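Local coordinates for protein alpha-glucosidase YIHQ (Escherichia coli, PDB 5AEG) that hydrolyses sulfoquinovosyl diacylglycerides and simple sulfoquinovosides such as sulfoquinovosyl glycerol, releasing sulfoquinovose for breakdown by sulfoglycolysis, at residues 163-166 / 167-171. Residues are numbered along the deposited sequence; the frame is centred on the assembly and turned at random.
Sequences VTWQ and ADCKE
A167 N reaches back one helical turn to V163 O at 2.9 Å, and the methyl CB of A167 lies beside that same carbonyl oxygen. This alanine is buried, with its side chain about 9 Å from that of D472, the inferred proton donor. D168 repeats the step: its N bonds to T164 O at 2.8 Å. Its carboxylate reaches outside: OD2 forms a salt bridge with K159 and OD1 accepts the backbone N-H of G174, so both oxygens tie the helix to the chain before and after it. The short helix 162-169 belongs to the N-terminal, galactose mutarotase-like part of this family 31 glycoside hydrolase, and the side chain of V163, near its start, is about 8 Å from a bound calcium ion. C169 N is shared: it bonds to W165 O at 3.1 Å and, weakly, to Q166 O, the second a bond of 3-10 spacing. The thiol makes the main side-chain contact, a sulfur-aromatic one. W165 and C169 stand one turn apart on the same side of the helix; with W165 CG anti to the backbone N (chi1 172°), chi2 of 80° turns an indole face to SG. The sulfur lies 4.0 Å from the five-membered ring's centroid, displaced toward CE2, which SG approaches to 3.6 Å. At K170 the backbone turns away from helical angles (psi 97°), though its N still bonds to A167 O.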
ATOM      1  N   VAL A 163     -17.921  14.088  -6.326  1.00 23.72           N
ATOM      2  CA  VAL A 163     -17.535  13.816  -4.947  1.00 23.76           C
ATOM      3  C   VAL A 163     -16.182  14.500  -4.616  1.00 20.66           C
ATOM      4  O   VAL A 163     -15.939  14.988  -3.501  1.00 21.63           O
ATOM      5  CB  VAL A 163     -17.532  12.288  -4.712  1.00 29.28           C
ATOM      6  CG1 VAL A 163     -16.811  11.913  -3.452  1.00 33.81           C
ATOM      7  CG2 VAL A 163     -19.004  11.792  -4.636  1.00 32.33           C
ATOM      8  N   THR A 164     -15.290  14.454  -5.583  1.00 18.30           N
ATOM      9  CA  THR A 164     -13.955  15.076  -5.371  1.00 19.84           C
ATOM     10  C   THR A 164     -14.118  16.608  -5.097  1.00 21.15           C
ATOM     11  O   THR A 164     -13.475  17.162  -4.151  1.00 20.47           O
ATOM     12  CB  THR A 164     -13.068  14.867  -6.574  1.00 19.05           C
ATOM     13  OG1 THR A 164     -13.107  13.462  -6.961  1.00 20.55           O
ATOM     14  CG2 THR A 164     -11.640  15.345  -6.278  1.00 22.36           C
ATOM     15  N   TRP A 165     -14.957  17.229  -5.874  1.00 22.09           N
ATOM     16  CA  TRP A 165     -15.215  18.681  -5.750  1.00 24.00           C
ATOM     17  C   TRP A 165     -15.826  18.984  -4.401  1.00 25.30           C
ATOM     18  O   TRP A 165     -15.399  19.920  -3.674  1.00 24.64           O
ATOM     19  CB  TRP A 165     -16.100  19.172  -6.887  1.00 25.92           C
ATOM     20  CG  TRP A 165     -16.527  20.607  -6.646  1.00 25.19           C
ATOM     21  CD1 TRP A 165     -15.791  21.712  -6.877  1.00 28.73           C
ATOM     22  CD2 TRP A 165     -17.774  21.054  -6.110  1.00 27.80           C
ATOM     23  NE1 TRP A 165     -16.494  22.849  -6.468  1.00 30.54           N
ATOM     24  CE2 TRP A 165     -17.709  22.464  -5.996  1.00 29.41           C
ATOM     25  CE3 TRP A 165     -18.921  20.403  -5.678  1.00 25.69           C
ATOM     26  CZ2 TRP A 165     -18.779  23.234  -5.473  1.00 28.95           C
ATOM     27  CZ3 TRP A 165     -20.000  21.182  -5.158  1.00 27.43           C
ATOM     28  CH2 TRP A 165     -19.892  22.584  -5.056  1.00 26.39           C
ATOM     29  N   GLN A 166     -16.822  18.186  -4.017  1.00 23.86           N
ATOM     30  CA  GLN A 166     -17.373  18.307  -2.657  1.00 24.19           C
ATOM     31  C   GLN A 166     -16.366  18.169  -1.502  1.00 26.82           C
ATOM     32  O   GLN A 166     -16.316  19.007  -0.545  1.00 25.49           O
ATOM     33  CB  GLN A 166     -18.505  17.294  -2.435  1.00 25.12           C
ATOM     34  CG  GLN A 166     -19.710  17.504  -3.295  1.00 26.38           C
ATOM     35  CD  GLN A 166     -20.773  16.450  -3.039  1.00 27.29           C
ATOM     36  OE1 GLN A 166     -20.680  15.310  -3.504  1.00 31.41           O
ATOM     37  NE2 GLN A 166     -21.692  16.775  -2.195  1.00 25.69           N
ATOM     38  N   ALA A 167     -15.503  17.142  -1.589  1.00 22.95           N
ATOM     39  CA  ALA A 167     -14.516  16.896  -0.542  1.00 22.81           C
ATOM     40  C   ALA A 167     -13.502  18.058  -0.533  1.00 22.11           C
ATOM     41  O   ALA A 167     -13.008  18.411   0.502  1.00 23.43           O
ATOM     42  CB  ALA A 167     -13.807  15.569  -0.818  1.00 23.21           C
ATOM     43  N   ASP A 168     -13.168  18.568  -1.709  1.00 23.71           N
ATOM     44  CA  ASP A 168     -12.196  19.704  -1.816  1.00 26.05           C
ATOM     45  C   ASP A 168     -12.755  21.011  -1.225  1.00 29.86           C
ATOM     46  O   ASP A 168     -11.984  21.840  -0.798  1.00 36.12           O
ATOM     47  CB  ASP A 168     -11.834  19.986  -3.279  1.00 23.87           C
ATOM     48  CG  ASP A 168     -10.664  19.152  -3.784  1.00 24.67           C
ATOM     49  OD1 ASP A 168     -10.003  18.522  -2.947  1.00 23.62           O
ATOM     50  OD2 ASP A 168     -10.416  19.180  -5.039  1.00 25.30           O
ATOM     51  N   CYS A 169     -14.071  21.194  -1.212  1.00 25.98           N
ATOM     52  CA  CYS A 169     -14.642  22.362  -0.577  1.00 28.94           C
ATOM     53  C   CYS A 169     -14.392  22.367   0.919  1.00 35.31           C
ATOM     54  O   CYS A 169     -14.325  23.404   1.479  1.00 30.66           O
ATOM     55  CB  CYS A 169     -16.114  22.484  -0.904  1.00 30.07           C
ATOM     56  SG  CYS A 169     -16.359  22.925  -2.649  1.00 35.52           S
ATOM     57  N   LYS A 170     -14.166  21.209   1.518  1.00 38.50           N
ATOM     58  CA  LYS A 170     -13.974  21.012   2.954  1.00 43.30           C
ATOM     59  C   LYS A 170     -12.534  20.438   3.114  1.00 38.19           C
ATOM     60  O   LYS A 170     -12.287  19.297   2.950  1.00 42.93           O
ATOM     61  CB  LYS A 170     -15.069  19.992   3.279  1.00 50.37           C
ATOM     62  CG  LYS A 170     -15.293  19.599   4.712  1.00 62.60           C
ATOM     63  CD  LYS A 170     -16.245  18.386   4.786  1.00 69.46           C
ATOM     64  CE  LYS A 170     -15.529  17.052   4.558  1.00 79.03           C
ATOM     65  NZ  LYS A 170     -16.134  15.875   5.275  1.00 84.08           N
ATOM     66  N   GLU A 171     -11.554  21.239   3.413  1.00 43.58           N
ATOM     67  CA  GLU A 171     -10.234  20.693   3.836  1.00 43.19           C
ATOM     68  C   GLU A 171      -9.436  19.938   2.800  1.00 32.29           C
ATOM     69  O   GLU A 171      -8.654  19.096   3.145  1.00 29.02           O
ATOM     70  CB  GLU A 171     -10.352  19.859   5.118  1.00 50.18           C
ATOM     71  CG  GLU A 171     -10.837  20.689   6.299  1.00 60.75           C
ATOM     72  CD  GLU A 171      -9.736  21.168   7.258  1.00 74.30           C
ATOM     73  OE1 GLU A 171      -8.608  21.566   6.843  1.00 71.91           O
ATOM     74  OE2 GLU A 171     -10.039  21.157   8.470  1.00 78.84           O
TER